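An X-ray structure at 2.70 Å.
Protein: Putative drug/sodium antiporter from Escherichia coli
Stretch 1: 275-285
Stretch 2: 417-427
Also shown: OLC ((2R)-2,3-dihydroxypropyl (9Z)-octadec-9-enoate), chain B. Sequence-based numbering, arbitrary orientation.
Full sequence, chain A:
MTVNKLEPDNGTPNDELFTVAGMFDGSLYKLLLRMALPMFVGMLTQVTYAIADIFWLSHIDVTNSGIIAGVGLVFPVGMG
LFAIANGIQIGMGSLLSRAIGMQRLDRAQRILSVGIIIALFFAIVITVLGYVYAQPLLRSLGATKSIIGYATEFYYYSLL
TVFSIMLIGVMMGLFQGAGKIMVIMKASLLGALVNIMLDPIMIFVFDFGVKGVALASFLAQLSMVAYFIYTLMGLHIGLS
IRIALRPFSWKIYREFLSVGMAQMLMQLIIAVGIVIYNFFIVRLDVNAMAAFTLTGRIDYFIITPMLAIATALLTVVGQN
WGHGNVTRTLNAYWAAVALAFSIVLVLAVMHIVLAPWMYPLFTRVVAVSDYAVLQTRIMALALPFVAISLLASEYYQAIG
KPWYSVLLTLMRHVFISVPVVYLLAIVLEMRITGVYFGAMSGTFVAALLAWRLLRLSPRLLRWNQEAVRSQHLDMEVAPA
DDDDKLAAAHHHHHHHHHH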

# COMPACT_ATOMS: atom_id res chain seq x y z
N VAL A 275 8.76 -4.37 12.51
CA VAL A 275 9.38 -4.00 13.76
C VAL A 275 9.97 -5.21 14.51
O VAL A 275 11.12 -5.19 14.97
N ILE A 276 9.17 -6.26 14.63
CA ILE A 276 9.58 -7.48 15.31
C ILE A 276 10.73 -8.13 14.56
O ILE A 276 11.59 -8.77 15.17
N TYR A 277 10.73 -7.96 13.24
CA TYR A 277 11.81 -8.45 12.38
C TYR A 277 13.09 -7.66 12.61
O TYR A 277 14.19 -8.22 12.71
N ASN A 278 12.96 -6.34 12.69
CA ASN A 278 14.10 -5.49 12.95
C ASN A 278 14.69 -5.76 14.33
O ASN A 278 15.90 -5.86 14.48
N PHE A 279 13.81 -5.91 15.32
CA PHE A 279 14.20 -6.25 16.68
C PHE A 279 15.14 -7.46 16.70
O PHE A 279 16.24 -7.39 17.22
N PHE A 280 14.69 -8.56 16.11
CA PHE A 280 15.48 -9.79 16.07
C PHE A 280 16.81 -9.62 15.30
O PHE A 280 17.88 -10.05 15.77
N ILE A 281 16.75 -8.99 14.13
CA ILE A 281 17.93 -8.88 13.27
C ILE A 281 19.05 -8.11 13.97
O ILE A 281 20.22 -8.47 13.87
N VAL A 282 18.67 -7.06 14.68
CA VAL A 282 19.61 -6.14 15.32
C VAL A 282 20.30 -6.76 16.55
O VAL A 282 21.51 -6.64 16.71
N ARG A 283 19.51 -7.43 17.39
CA ARG A 283 20.03 -8.10 18.58
C ARG A 283 20.92 -9.29 18.23
O ARG A 283 21.67 -9.77 19.08
N LEU A 284 20.87 -9.76 16.98
CA LEU A 284 21.69 -10.90 16.58
C LEU A 284 22.97 -10.48 15.85
O LEU A 284 24.06 -10.86 16.26
N ASP A 285 22.82 -9.80 14.71
CA ASP A 285 23.95 -9.14 14.06
C ASP A 285 23.56 -7.80 13.42
O ASP A 285 22.74 -7.74 12.50
N SER A 417 5.14 -16.67 12.19
CA SER A 417 6.47 -16.08 12.13
C SER A 417 7.16 -15.88 13.47
O SER A 417 8.31 -16.30 13.64
N VAL A 418 6.48 -15.24 14.42
CA VAL A 418 7.10 -14.94 15.72
C VAL A 418 7.55 -16.20 16.47
O VAL A 418 8.72 -16.33 16.82
N PRO A 419 6.62 -17.14 16.73
CA PRO A 419 7.02 -18.36 17.46
C PRO A 419 8.04 -19.22 16.72
O PRO A 419 8.88 -19.85 17.36
N VAL A 420 7.98 -19.25 15.39
CA VAL A 420 8.91 -20.05 14.60
C VAL A 420 10.30 -19.40 14.52
O VAL A 420 11.32 -20.08 14.54
N VAL A 421 10.34 -18.08 14.43
CA VAL A 421 11.61 -17.38 14.43
C VAL A 421 12.30 -17.62 15.75
O VAL A 421 13.50 -17.93 15.78
N TYR A 422 11.55 -17.49 16.84
CA TYR A 422 12.10 -17.71 18.17
C TYR A 422 12.66 -19.13 18.26
O TYR A 422 13.78 -19.33 18.72
N LEU A 423 11.87 -20.10 17.80
CA LEU A 423 12.30 -21.49 17.77
C LEU A 423 13.61 -21.68 17.01
O LEU A 423 14.55 -22.29 17.53
N LEU A 424 13.67 -21.17 15.78
CA LEU A 424 14.82 -21.42 14.89
C LEU A 424 16.04 -20.55 15.22
O LEU A 424 17.17 -21.03 15.16
N ALA A 425 15.82 -19.28 15.55
CA ALA A 425 16.94 -18.38 15.80
C ALA A 425 17.53 -18.46 17.22
O ALA A 425 18.69 -18.07 17.45
N ILE A 426 16.76 -18.96 18.18
CA ILE A 426 17.24 -19.03 19.55
C ILE A 426 17.35 -20.46 20.05
O ILE A 426 18.45 -20.94 20.30
N VAL A 427 16.22 -21.13 20.20
CA VAL A 427 16.21 -22.48 20.77
C VAL A 427 17.12 -23.39 19.96
O VAL A 427 18.20 -23.77 20.43

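The two helices, 275-284 and 417-427, run nearly parallel, their N-to-C directions differing by 8°, but their axes come no closer than 11.4 Å. At that separation the backbones cannot meet, and side chains alone fill the gap, burying a modest 357 Å² in total. No hydrogen bond crosses the contact.

F280 dominates the first helix, with 84 Å² covered by the other stretch. Its CA-to-CB bond points toward helix 417-427, and chi1 of -87° (m) with chi2 of -80° sets the ring against V421. That valine, with chi1 t, lays its CG1 methyl over one ring face, 3.8 Å from the F280 ring centroid and only 6° off the normal, a CH-pi contact; V421 CG1 also lies 3.9 Å from F280 CD1. At the edge of the same ring, Y422 (chi1 t) brings CD2 to 4.0 Å from F280 CZ, so one phenylalanine engages two consecutive residues of the partner helix.

V418 gives up the largest area on the second helix, 46 Å². Although its CA-to-CB bond points sideways, in the t rotamer its CG2 lies 4.0 Å from I276 CG2; the CA-to-CB bond of I276 points toward the partner, and its side chain is mt.

One helical turn beyond F280, L284 (mt) places CD1 4.2 Å from CB of A425, where the small alanine side chain suffices for contact. Nearby, I426 (mm) has 42 Å² covered by the first helix, and its CD1 lies 4.3 Å from NH2 of R283, a poorly ordered arginine, t at chi1 and chi2 but with chi3 off-rotamer at 100°, whose guanidinium makes no polar bond across the contact.

The monoolein molecule OLC approaches both stretches: its C4 is 3.6 Å from Y277 CZ, its C2 lies over one face of the Y277 ring, and its C22 is 3.4 Å from S417 OG. The hydroxyls of Y277 and S417 are hydrogen-bonded elsewhere in the structure.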

# COMPACT_ATOMS: atom_id res chain seq x y z
CB VAL A 275 8.37 -3.28 14.69
CG1 VAL A 275 8.94 -3.12 16.08
CG2 VAL A 275 7.98 -1.92 14.12
CB ILE A 276 8.42 -8.48 15.42
CG1 ILE A 276 7.35 -7.92 16.36
CG2 ILE A 276 8.93 -9.88 15.82
CD1 ILE A 276 6.01 -8.61 16.29
CB TYR A 277 11.40 -8.36 10.92
CG TYR A 277 12.37 -8.97 9.93
CD1 TYR A 277 12.39 -10.34 9.71
CD2 TYR A 277 13.23 -8.18 9.19
CE1 TYR A 277 13.25 -10.90 8.79
CE2 TYR A 277 14.10 -8.73 8.26
CZ TYR A 277 14.11 -10.10 8.06
OH TYR A 277 14.97 -10.66 7.14
CB ASN A 278 13.70 -4.03 12.79
CG ASN A 278 13.68 -3.62 11.34
OD1 ASN A 278 13.94 -4.43 10.46
ND2 ASN A 278 13.36 -2.35 11.08
CB PHE A 279 12.95 -6.52 17.52
CG PHE A 279 13.23 -6.84 18.96
CD1 PHE A 279 13.68 -5.87 19.84
CD2 PHE A 279 12.98 -8.12 19.46
CE1 PHE A 279 13.92 -6.16 21.17
CE2 PHE A 279 13.21 -8.42 20.80
CZ PHE A 279 13.68 -7.44 21.65
CB PHE A 280 14.65 -10.91 15.45
CG PHE A 280 13.79 -11.67 16.43
CD1 PHE A 280 14.33 -12.65 17.24
CD2 PHE A 280 12.42 -11.43 16.52
CE1 PHE A 280 13.54 -13.36 18.14
CE2 PHE A 280 11.62 -12.13 17.42
CZ PHE A 280 12.18 -13.10 18.23
CB ILE A 281 17.57 -8.18 11.93
CG1 ILE A 281 16.54 -9.00 11.17
CG2 ILE A 281 18.79 -8.02 11.07
CD1 ILE A 281 17.04 -10.35 10.74
CB VAL A 282 18.88 -4.82 15.73
CG1 VAL A 282 19.09 -4.53 17.20
CG2 VAL A 282 19.35 -3.65 14.87
CB ARG A 283 18.86 -8.56 19.48
CG ARG A 283 19.29 -9.38 20.70
CD ARG A 283 18.26 -9.33 21.82
NE ARG A 283 17.41 -10.51 21.86
CZ ARG A 283 17.72 -11.65 22.48
NH1 ARG A 283 18.88 -11.76 23.12
NH2 ARG A 283 16.88 -12.67 22.46
CB LEU A 284 20.90 -11.87 15.72
CG LEU A 284 19.90 -12.76 16.45
CD1 LEU A 284 19.15 -13.65 15.45
CD2 LEU A 284 20.59 -13.58 17.53
CB ASP A 285 24.57 -10.09 13.04
CG ASP A 285 25.81 -9.53 12.38
OD1 ASP A 285 25.80 -8.35 11.97
OD2 ASP A 285 26.80 -10.28 12.25
CB SER A 417 6.39 -14.73 11.42
OG SER A 417 6.14 -14.90 10.03
CB VAL A 418 6.16 -14.11 16.61
CG1 VAL A 418 6.63 -14.12 18.04
CG2 VAL A 418 6.09 -12.68 16.10
CB PRO A 419 5.69 -19.13 17.63
CG PRO A 419 4.76 -18.53 16.61
CD PRO A 419 5.17 -17.10 16.47
CB VAL A 420 8.35 -20.29 13.16
CG1 VAL A 420 9.46 -20.73 12.20
CG2 VAL A 420 7.24 -21.33 13.21
CB VAL A 421 11.45 -15.87 14.21
CG1 VAL A 421 12.67 -15.12 14.75
CG2 VAL A 421 11.25 -15.58 12.74
CB TYR A 422 11.06 -17.48 19.27
CG TYR A 422 11.73 -17.20 20.59
CD1 TYR A 422 12.19 -18.24 21.40
CD2 TYR A 422 11.97 -15.89 21.02
CE1 TYR A 422 12.85 -17.99 22.61
CE2 TYR A 422 12.62 -15.63 22.23
CZ TYR A 422 13.05 -16.68 23.02
OH TYR A 422 13.70 -16.43 24.21
CB LEU A 423 11.21 -22.34 17.14
CG LEU A 423 11.67 -23.79 17.02
CD1 LEU A 423 12.07 -24.22 18.41
CD2 LEU A 423 10.59 -24.69 16.43
CB LEU A 424 14.41 -21.21 13.43
CG LEU A 424 13.45 -22.21 12.80
CD1 LEU A 424 13.26 -21.97 11.31
CD2 LEU A 424 13.92 -23.62 13.03
CB ALA A 425 16.51 -16.96 15.49
CB ILE A 426 16.34 -18.26 20.51
CG1 ILE A 426 16.01 -16.86 19.97
CG2 ILE A 426 17.00 -18.18 21.86
CD1 ILE A 426 17.22 -15.96 19.69
CB VAL A 427 14.79 -23.07 20.83
CG1 VAL A 427 14.81 -24.49 21.34
CG2 VAL A 427 13.91 -22.22 21.71
C18 OLC B . 2.86 -6.87 2.16
C10 OLC B . 9.39 -12.77 2.14
C9 OLC B . 9.91 -11.55 1.93
C17 OLC B . 4.11 -7.72 1.97
C11 OLC B . 8.31 -12.98 3.19
C8 OLC B . 11.40 -11.42 1.61
C24 OLC B . 8.50 -11.90 10.26
C16 OLC B . 4.11 -8.84 2.98
C12 OLC B . 7.93 -11.69 3.90
C7 OLC B . 11.79 -9.98 1.31
C15 OLC B . 5.29 -9.77 2.75
C13 OLC B . 6.41 -11.61 4.07
C6 OLC B . 11.91 -9.18 2.59
C14 OLC B . 5.89 -10.19 4.08
C5 OLC B . 12.70 -9.93 3.63
C4 OLC B . 12.37 -9.39 5.02
C3 OLC B . 10.87 -9.29 5.21
C2 OLC B . 10.50 -9.18 6.68
C21 OLC B . 7.67 -11.29 7.99
C1 OLC B . 9.11 -9.76 6.90
C22 OLC B . 7.27 -11.71 9.39
O19 OLC B . 8.25 -9.73 6.03
O25 OLC B . 8.27 -11.35 11.54
O23 OLC B . 6.45 -10.72 9.98
O20 OLC B . 8.83 -10.47 8.08